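Long-range contacts in capsule biosynthesis protein CapD proenzyme (Bacillus anthracis, PDB 3G9K), which cleaves the poly-gamma-D-glutamate capsule of the anthrax bacillus and links it by an amide bond to meso-diaminopimelic acid of the peptidoglycan: residues E79-Y84 with T235-F240; P126-A131 with R180-I185; S63-G68 with G103-M108. All coordinates share one frame; numbering follows the deposited sequence.

How the contacts relate
The three contacts lie in the larger chain of the processed gamma-glutamyltransferase, an Ntn-hydrolase family enzyme, and each also meets the second chain. Contact 3 lies between the other two, its centre about 15 Å from that of contact 1 and about 14 Å from that of contact 2. Contacts 1 and 2 do not touch; their centres are about 27 Å apart, on opposite sides of the chain's centre. Along the chain, contact 3 closes before contact 2 opens, while contacts 1 and 3 interleave. Tyr-84 packs on Gly-68, Gly-103 and helix 104-115. Ile-65 and Val-105 pack on helix 176-188. The loop and helix of contact 3 thus touch both neighbours.

Contact 1 (E79-Y84 with T235-F240); sequences ETFIDY and TAPPPF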
loop_
_atom_site.group_PDB
_atom_site.type_symbol
_atom_site.label_atom_id
_atom_site.label_comp_id
_atom_site.label_asym_id
_atom_site.label_seq_id
_atom_site.Cartn_x
_atom_site.Cartn_y
_atom_site.Cartn_z
ATOM N N GLU A 79 12.050 0.019 15.800
ATOM C CA GLU A 79 11.004 -0.476 14.895
ATOM C C GLU A 79 9.646 0.074 15.330
ATOM O O GLU A 79 9.239 -0.101 16.476
ATOM C CB GLU A 79 10.916 -2.010 14.916
ATOM C CG GLU A 79 12.224 -2.731 14.685
ATOM C CD GLU A 79 13.051 -2.914 15.961
ATOM O OE1 GLU A 79 12.454 -3.142 17.041
ATOM O OE2 GLU A 79 14.297 -2.832 15.855
ATOM N N THR A 80 8.917 0.686 14.409
ATOM C CA THR A 80 7.641 1.335 14.724
ATOM C C THR A 80 6.642 1.084 13.611
ATOM O O THR A 80 7.013 1.059 12.432
ATOM C CB THR A 80 7.775 2.874 14.821
ATOM O OG1 THR A 80 8.930 3.249 15.592
ATOM C CG2 THR A 80 6.524 3.469 15.465
ATOM N N PHE A 81 5.390 0.922 13.986
ATOM C CA PHE A 81 4.298 0.885 13.029
ATOM C C PHE A 81 3.278 1.978 13.385
ATOM O O PHE A 81 2.774 2.007 14.493
ATOM C CB PHE A 81 3.582 -0.473 12.993
ATOM C CG PHE A 81 2.548 -0.537 11.915
ATOM C CD1 PHE A 81 2.921 -0.809 10.613
ATOM C CD2 PHE A 81 1.235 -0.235 12.175
ATOM C CE1 PHE A 81 1.980 -0.811 9.588
ATOM C CE2 PHE A 81 0.295 -0.239 11.144
ATOM C CZ PHE A 81 0.687 -0.545 9.858
ATOM N N ILE A 82 3.016 2.913 12.474
ATOM C CA ILE A 82 1.973 3.898 12.732
ATOM C C ILE A 82 0.684 3.562 11.933
ATOM O O ILE A 82 0.697 3.477 10.705
ATOM C CB ILE A 82 2.426 5.317 12.426
ATOM C CG1 ILE A 82 3.828 5.569 12.976
ATOM C CG2 ILE A 82 1.383 6.305 12.959
ATOM C CD1 ILE A 82 3.964 5.175 14.418
ATOM N N ASP A 83 -0.397 3.351 12.669
ATOM C CA ASP A 83 -1.702 3.024 12.138
ATOM C C ASP A 83 -2.548 4.303 12.019
ATOM O O ASP A 83 -3.034 4.833 13.026
ATOM C CB ASP A 83 -2.385 2.010 13.075
ATOM C CG ASP A 83 -3.770 1.567 12.564
ATOM O OD1 ASP A 83 -4.365 2.254 11.702
ATOM O OD2 ASP A 83 -4.257 0.495 12.974
ATOM N N TYR A 84 -2.744 4.785 10.789
ATOM C CA TYR A 84 -3.629 5.928 10.532
ATOM C C TYR A 84 -4.788 5.535 9.580
ATOM O O TYR A 84 -5.239 6.293 8.726
ATOM C CB TYR A 84 -2.825 7.150 10.044
ATOM C CG TYR A 84 -1.807 6.825 8.939
ATOM C CD1 TYR A 84 -2.102 7.028 7.610
ATOM C CD2 TYR A 84 -0.566 6.311 9.250
ATOM C CE1 TYR A 84 -1.193 6.715 6.631
ATOM C CE2 TYR A 84 0.333 5.986 8.285
ATOM C CZ TYR A 84 0.030 6.215 6.965
ATOM O OH TYR A 84 0.956 5.868 6.002
ATOM N N THR A 235 6.589 -6.723 10.142
ATOM C CA THR A 235 5.413 -6.514 9.309
ATOM C C THR A 235 4.250 -5.865 10.089
ATOM O O THR A 235 4.372 -5.536 11.268
ATOM C CB THR A 235 5.050 -7.819 8.533
ATOM O OG1 THR A 235 4.027 -7.554 7.529
ATOM C CG2 THR A 235 4.638 -8.928 9.479
ATOM N N ALA A 236 3.143 -5.647 9.405
ATOM C CA ALA A 236 2.090 -4.794 9.914
ATOM C C ALA A 236 1.193 -5.584 10.842
ATOM O O ALA A 236 0.715 -6.646 10.470
ATOM C CB ALA A 236 1.287 -4.227 8.731
ATOM N N PRO A 237 0.969 -5.075 12.069
ATOM C CA PRO A 237 0.129 -5.814 13.023
ATOM C C PRO A 237 -1.374 -5.600 12.840
ATOM O O PRO A 237 -1.789 -4.710 12.075
ATOM C CB PRO A 237 0.570 -5.236 14.366
ATOM C CG PRO A 237 0.875 -3.820 14.057
ATOM C CD PRO A 237 1.486 -3.831 12.666
ATOM N N PRO A 238 -2.201 -6.400 13.541
ATOM C CA PRO A 238 -3.639 -6.164 13.560
ATOM C C PRO A 238 -3.979 -4.703 13.807
ATOM O O PRO A 238 -3.343 -4.036 14.653
ATOM C CB PRO A 238 -4.130 -7.067 14.690
ATOM C CG PRO A 238 -3.194 -8.168 14.693
ATOM C CD PRO A 238 -1.844 -7.607 14.316
ATOM N N PRO A 239 -4.939 -4.171 13.036
ATOM C CA PRO A 239 -5.868 -4.807 12.084
ATOM C C PRO A 239 -5.298 -5.049 10.661
ATOM O O PRO A 239 -6.021 -5.548 9.789
ATOM C CB PRO A 239 -7.008 -3.794 12.012
ATOM C CG PRO A 239 -6.293 -2.489 12.083
ATOM C CD PRO A 239 -5.128 -2.717 13.076
ATOM N N PHE A 240 -4.021 -4.746 10.443
ATOM C CA PHE A 240 -3.347 -5.061 9.164
ATOM C C PHE A 240 -3.082 -6.578 9.131
ATOM O O PHE A 240 -3.269 -7.259 10.152
ATOM C CB PHE A 240 -2.050 -4.256 9.021
ATOM C CG PHE A 240 -2.269 -2.768 8.760
ATOM C CD1 PHE A 240 -2.020 -2.240 7.508
ATOM C CD2 PHE A 240 -2.728 -1.921 9.767
ATOM C CE1 PHE A 240 -2.209 -0.879 7.250
ATOM C CE2 PHE A 240 -2.938 -0.553 9.531
ATOM C CZ PHE A 240 -2.681 -0.040 8.265
#
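Phe-81 and Phe-240 form an edge-to-face aromatic pair between strand 79-83 of the antiparallel sheet and segment 235-240, the end of strand 231-235 and the loop into helix 242-254. The Phe-81 edge, CE2 and CZ, points at the Phe-240 face, and the planes stand at 72°. Phe-81 CG is anti to its backbone N (chi1 -175°), which carries the ring across to the loop.

Apolar packing adds to the hold on Phe-81. Pro-237 CD lies over one face in a CH-pi contact, 3.8 Å from the ring centroid. Ala-236 CB meets Phe-81 CE1 at 3.6 Å. At this chain interface, Pro-62 and Met-60 of the other chain pack on Phe-81 and Phe-240 respectively.

The Asp-83 carboxylate stands nearly perpendicular to the Phe-240 ring, with CG at its edge. Asp-83 OD2 meets Pro-239 CD tip to tip at 3.3 Å; a cis peptide bond precedes this proline.

No hydrogen bond joins the segments. Phe-240 N to Pro-237 O, 2.8 Å, holds the loop's turn. Asp-83 OD2 forms a salt bridge with Arg-221, and OD1 with Arg-55 of the other chain; OD1 also accepts from Arg-85 N. The arginines probably stabilise its negative charge beside an otherwise apolar contact.

Contact 2 (P126-A131 with R180-I185); sequences PAINYA and RTLKKI
Ile-128 and Leu-182 pack at the centre of a nearly antiparallel helix pair, part of the helical region of this gamma-glutamyltransferase chain. The axes of the short segments 126-131 and 180-185 approach to 9.5 Å, with 158° between their directions. The two side chains run past one another head to tail, and Ile-128 CG1 touches Leu-182 CB at 3.6 Å. The Leu-182 CD1 methyl lies against two alanines one turn apart, 4.3 Å from Ala-127 CB and equally far from Ala-131 CB. Leu-182 CG is anti to the carbonyl carbon (chi1 -66°) and CD1 is anti to CA (chi2 -180°), which sends this methyl out toward the first helix.

The second branch of Ile-128 faces Lys-183. The lysine is stretched out past its CG, so that its methylenes run across the isoleucine methyl. Ile-128 CG2 meets Lys-183 CE at 3.8 Å. No hydrogen bond joins the two segments.

Further out, Tyr-53 and Val-57 of helix 44-58 cover Ala-127 and Leu-182 respectively. Ala-131 also packs on Ala-179. At the exposed border, Lys-183 NZ forms a salt bridge with Glu-132 OE1, on the next residue of the first helix, which would hold the lysine over Ile-128.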
loop_
_atom_site.group_PDB
_atom_site.type_symbol
_atom_site.label_atom_id
_atom_site.label_comp_id
_atom_site.label_asym_id
_atom_site.label_seq_id
_atom_site.Cartn_x
_atom_site.Cartn_y
_atom_site.Cartn_z
ATOM N N PRO A 126 5.773 20.412 -2.024
ATOM C CA PRO A 126 5.727 19.802 -3.369
ATOM C C PRO A 126 4.326 19.345 -3.836
ATOM O O PRO A 126 3.950 19.559 -4.979
ATOM C CB PRO A 126 6.689 18.628 -3.234
ATOM C CG PRO A 126 7.642 19.064 -2.178
ATOM C CD PRO A 126 6.746 19.739 -1.165
ATOM N N ALA A 127 3.578 18.710 -2.938
ATOM C CA ALA A 127 2.209 18.308 -3.239
ATOM C C ALA A 127 1.353 19.522 -3.615
ATOM O O ALA A 127 0.639 19.473 -4.598
ATOM C CB ALA A 127 1.594 17.600 -2.071
ATOM N N ILE A 128 1.461 20.595 -2.834
ATOM C CA ILE A 128 0.727 21.817 -3.044
ATOM C C ILE A 128 1.017 22.360 -4.441
ATOM O O ILE A 128 0.106 22.793 -5.106
ATOM C CB ILE A 128 1.025 22.877 -1.946
ATOM C CG1 ILE A 128 0.410 22.481 -0.592
ATOM C CG2 ILE A 128 0.537 24.237 -2.350
ATOM C CD1 ILE A 128 0.943 23.339 0.581
ATOM N N ASN A 129 2.280 22.293 -4.888
ATOM C CA ASN A 129 2.668 22.803 -6.214
ATOM C C ASN A 129 1.984 22.042 -7.361
ATOM O O ASN A 129 1.481 22.630 -8.323
ATOM C CB ASN A 129 4.200 22.717 -6.388
ATOM C CG ASN A 129 4.984 23.707 -5.501
ATOM O OD1 ASN A 129 6.205 23.528 -5.307
ATOM N ND2 ASN A 129 4.312 24.734 -4.979
ATOM N N TYR A 130 1.940 20.715 -7.248
ATOM C CA TYR A 130 1.222 19.867 -8.218
ATOM C C TYR A 130 -0.281 20.085 -8.189
ATOM O O TYR A 130 -0.907 20.075 -9.239
ATOM C CB TYR A 130 1.541 18.374 -8.030
ATOM C CG TYR A 130 2.965 17.975 -8.366
ATOM C CD1 TYR A 130 3.506 18.206 -9.636
ATOM C CD2 TYR A 130 3.754 17.315 -7.439
ATOM C CE1 TYR A 130 4.811 17.832 -9.946
ATOM C CE2 TYR A 130 5.037 16.946 -7.737
ATOM C CZ TYR A 130 5.570 17.206 -8.990
ATOM O OH TYR A 130 6.871 16.831 -9.271
ATOM N N ALA A 131 -0.849 20.354 -7.014
ATOM C CA ALA A 131 -2.277 20.721 -6.913
ATOM C C ALA A 131 -2.537 22.062 -7.633
ATOM O O ALA A 131 -3.427 22.164 -8.445
ATOM C CB ALA A 131 -2.718 20.813 -5.456
ATOM N N ARG A 180 -6.127 24.687 -2.034
ATOM C CA ARG A 180 -6.666 25.435 -0.911
ATOM C C ARG A 180 -6.659 24.620 0.363
ATOM O O ARG A 180 -6.181 25.103 1.405
ATOM C CB ARG A 180 -8.086 25.916 -1.217
ATOM C CG ARG A 180 -8.642 26.876 -0.178
ATOM C CD ARG A 180 -10.012 27.414 -0.626
ATOM N NE ARG A 180 -9.926 27.935 -1.993
ATOM C CZ ARG A 180 -10.541 27.431 -3.068
ATOM N NH1 ARG A 180 -11.346 26.380 -2.996
ATOM N NH2 ARG A 180 -10.346 28.005 -4.247
ATOM N N THR A 181 -7.176 23.386 0.301
ATOM C CA THR A 181 -7.214 22.528 1.471
ATOM C C THR A 181 -5.816 22.255 1.983
ATOM O O THR A 181 -5.561 22.338 3.187
ATOM C CB THR A 181 -7.976 21.196 1.196
ATOM O OG1 THR A 181 -9.309 21.508 0.750
ATOM C CG2 THR A 181 -8.026 20.218 2.473
ATOM N N LEU A 182 -4.925 21.874 1.076
ATOM C CA LEU A 182 -3.548 21.556 1.460
ATOM C C LEU A 182 -2.840 22.817 2.062
ATOM O O LEU A 182 -2.112 22.712 3.032
ATOM C CB LEU A 182 -2.769 20.998 0.265
ATOM C CG LEU A 182 -3.205 19.652 -0.309
ATOM C CD1 LEU A 182 -2.345 19.239 -1.469
ATOM C CD2 LEU A 182 -3.163 18.502 0.777
ATOM N N LYS A 183 -3.077 23.986 1.491
ATOM C CA LYS A 183 -2.513 25.212 2.060
ATOM C C LYS A 183 -3.059 25.483 3.460
ATOM O O LYS A 183 -2.321 25.934 4.338
ATOM C CB LYS A 183 -2.756 26.391 1.103
ATOM C CG LYS A 183 -1.826 26.330 -0.097
ATOM C CD LYS A 183 -2.257 27.278 -1.219
ATOM C CE LYS A 183 -1.097 27.637 -2.080
ATOM N NZ LYS A 183 -1.420 28.830 -2.941
ATOM N N LYS A 184 -4.337 25.138 3.715
ATOM C CA LYS A 184 -4.924 25.305 5.057
ATOM C C LYS A 184 -4.269 24.389 6.065
ATOM O O LYS A 184 -3.985 24.779 7.184
ATOM C CB LYS A 184 -6.442 25.037 5.039
ATOM C CG LYS A 184 -7.205 25.699 6.222
ATOM C CD LYS A 184 -8.708 25.598 5.994
ATOM C CE LYS A 184 -9.534 26.477 6.928
ATOM N NZ LYS A 184 -9.525 26.117 8.343
ATOM N N ILE A 185 -4.055 23.150 5.659
ATOM C CA ILE A 185 -3.332 22.183 6.479
ATOM C C ILE A 185 -1.869 22.676 6.686
ATOM O O ILE A 185 -1.305 22.534 7.773
ATOM C CB ILE A 185 -3.343 20.799 5.796
ATOM C CG1 ILE A 185 -4.736 20.182 5.806
ATOM C CG2 ILE A 185 -2.325 19.856 6.426
ATOM C CD1 ILE A 185 -4.889 18.987 4.884
#

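Contact 3 (S63-G68 with G103-M108); sequences SGIGGG and GFVAGM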
loop_
_atom_site.group_PDB
_atom_site.type_symbol
_atom_site.label_atom_id
_atom_site.label_comp_id
_atom_site.label_asym_id
_atom_site.label_seq_id
_atom_site.Cartn_x
_atom_site.Cartn_y
_atom_site.Cartn_z
ATOM N N SER A 63 -4.990 6.854 -3.266
ATOM C CA SER A 63 -4.767 7.220 -1.883
ATOM C C SER A 63 -4.984 8.724 -1.772
ATOM O O SER A 63 -5.088 9.415 -2.796
ATOM C CB SER A 63 -3.351 6.873 -1.415
ATOM O OG SER A 63 -2.348 7.770 -1.952
ATOM N N GLY A 64 -5.009 9.223 -0.543
ATOM C CA GLY A 64 -4.992 10.667 -0.324
ATOM C C GLY A 64 -5.539 11.128 1.006
ATOM O O GLY A 64 -5.734 10.337 1.939
ATOM N N ILE A 65 -5.804 12.431 1.112
ATOM C CA ILE A 65 -6.140 13.005 2.426
ATOM C C ILE A 65 -7.513 12.509 2.892
ATOM O O ILE A 65 -7.809 12.586 4.075
ATOM C CB ILE A 65 -6.007 14.554 2.517
ATOM C CG1 ILE A 65 -6.923 15.293 1.521
ATOM C CG2 ILE A 65 -4.584 14.938 2.241
ATOM C CD1 ILE A 65 -6.859 16.795 1.638
ATOM N N GLY A 66 -8.321 12.008 1.953
ATOM C CA GLY A 66 -9.674 11.507 2.266
ATOM C C GLY A 66 -9.652 10.079 2.774
ATOM O O GLY A 66 -10.701 9.519 3.103
ATOM N N GLY A 67 -8.469 9.469 2.791
ATOM C CA GLY A 67 -8.256 8.096 3.284
ATOM C C GLY A 67 -7.414 7.837 4.544
ATOM O O GLY A 67 -7.458 8.598 5.547
ATOM N N GLY A 68 -6.651 6.742 4.487
ATOM C CA GLY A 68 -5.838 6.299 5.599
ATOM C C GLY A 68 -4.691 5.468 5.112
ATOM O O GLY A 68 -4.445 5.408 3.925
ATOM N N GLY A 103 -7.794 9.257 8.291
ATOM C CA GLY A 103 -6.649 9.249 9.143
ATOM C C GLY A 103 -5.355 9.800 8.586
ATOM O O GLY A 103 -4.445 10.108 9.379
ATOM N N PHE A 104 -5.276 9.933 7.252
ATOM C CA PHE A 104 -4.067 10.343 6.549
ATOM C C PHE A 104 -3.377 11.606 7.157
ATOM O O PHE A 104 -2.170 11.570 7.514
ATOM C CB PHE A 104 -4.431 10.620 5.072
ATOM C CG PHE A 104 -3.248 10.916 4.199
ATOM C CD1 PHE A 104 -2.740 12.219 4.107
ATOM C CD2 PHE A 104 -2.655 9.925 3.440
ATOM C CE1 PHE A 104 -1.645 12.524 3.306
ATOM C CE2 PHE A 104 -1.547 10.216 2.630
ATOM C CZ PHE A 104 -1.063 11.541 2.560
ATOM N N VAL A 105 -4.120 12.718 7.216
ATOM C CA VAL A 105 -3.578 14.008 7.687
ATOM C C VAL A 105 -3.025 13.923 9.138
ATOM O O VAL A 105 -1.890 14.375 9.406
ATOM C CB VAL A 105 -4.591 15.131 7.476
ATOM C CG1 VAL A 105 -4.133 16.448 8.156
ATOM C CG2 VAL A 105 -4.811 15.333 5.970
ATOM N N ALA A 106 -3.805 13.320 10.037
ATOM C CA ALA A 106 -3.387 13.017 11.427
ATOM C C ALA A 106 -2.167 12.079 11.511
ATOM O O ALA A 106 -1.251 12.305 12.336
ATOM C CB ALA A 106 -4.532 12.438 12.227
ATOM N N GLY A 107 -2.122 11.062 10.650
ATOM C CA GLY A 107 -0.979 10.165 10.552
ATOM C C GLY A 107 0.309 10.864 10.219
ATOM O O GLY A 107 1.305 10.696 10.909
HETATM N N MSE A 108 0.261 11.637 9.131
HETATM C CA MSE A 108 1.435 12.368 8.663
HETATM C C MSE A 108 1.920 13.368 9.713
HETATM O O MSE A 108 3.136 13.483 9.950
HETATM C CB MSE A 108 1.139 13.085 7.338
HETATM C CG MSE A 108 0.832 12.152 6.149
HETATM SE SE MSE A 108 2.215 10.821 5.821
HETATM C CE MSE A 108 1.239 9.190 6.043
HETATM O O HOH W 1 -6.887 12.751 6.572
#
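Gly-67 and Phe-104 join a buried glycine-rich loop to the first turn of a helix, through backbone hydrogen bonds and aromatic packing. The loop 63-68 runs from helix 44-58 into strand 68-74 and contains a type I beta turn from Gly-64 to Gly-67. The helix is 104-115. Both belong to the Ntn-hydrolase fold of the gamma-glutamyltransferase family. Gly-68 carries the sheet on into an antiparallel ladder with a strand of the other chain.

The Gly-67 carbonyl takes two N-H groups at the helix start. Phe-104 N donates to Gly-67 O at 3.1 Å, with an N-H...O angle of 158°. Gly-103 N donates to the same oxygen over 2.8 Å, but its bond is more bent, at 133°. The Phe-104 donor is tilted further from the carbonyl plane than that of Gly-103. One buried oxygen thus meets two of the N-H groups at the N-terminal end of the helix.

The Phe-104 CG is anti to its backbone N (chi1 -174°), which lays the ring beside the loop. Gly-64 C and Ile-65 N lie over one face, toward the rim. Met-108 CG, a selenomethionine atom, covers the opposite face. Gly-64 O comes within 3.4 Å of Phe-104 CB.

Ile-65 closes the apolar side. Its CG2 meets Phe-104 CD1 at 3.8 Å. Ile-65 CB and CG2 lie alongside Val-105 CG2, with CB 3.7 Å from it. Tyr-53 of helix 44-58 packs on Ile-65 and Val-105 and sets its ring edge-to-face with Phe-104. A water bridges two backbone groups: it donates to Ile-65 O at 2.7 Å and accepts from Val-105 N at 2.8 Å.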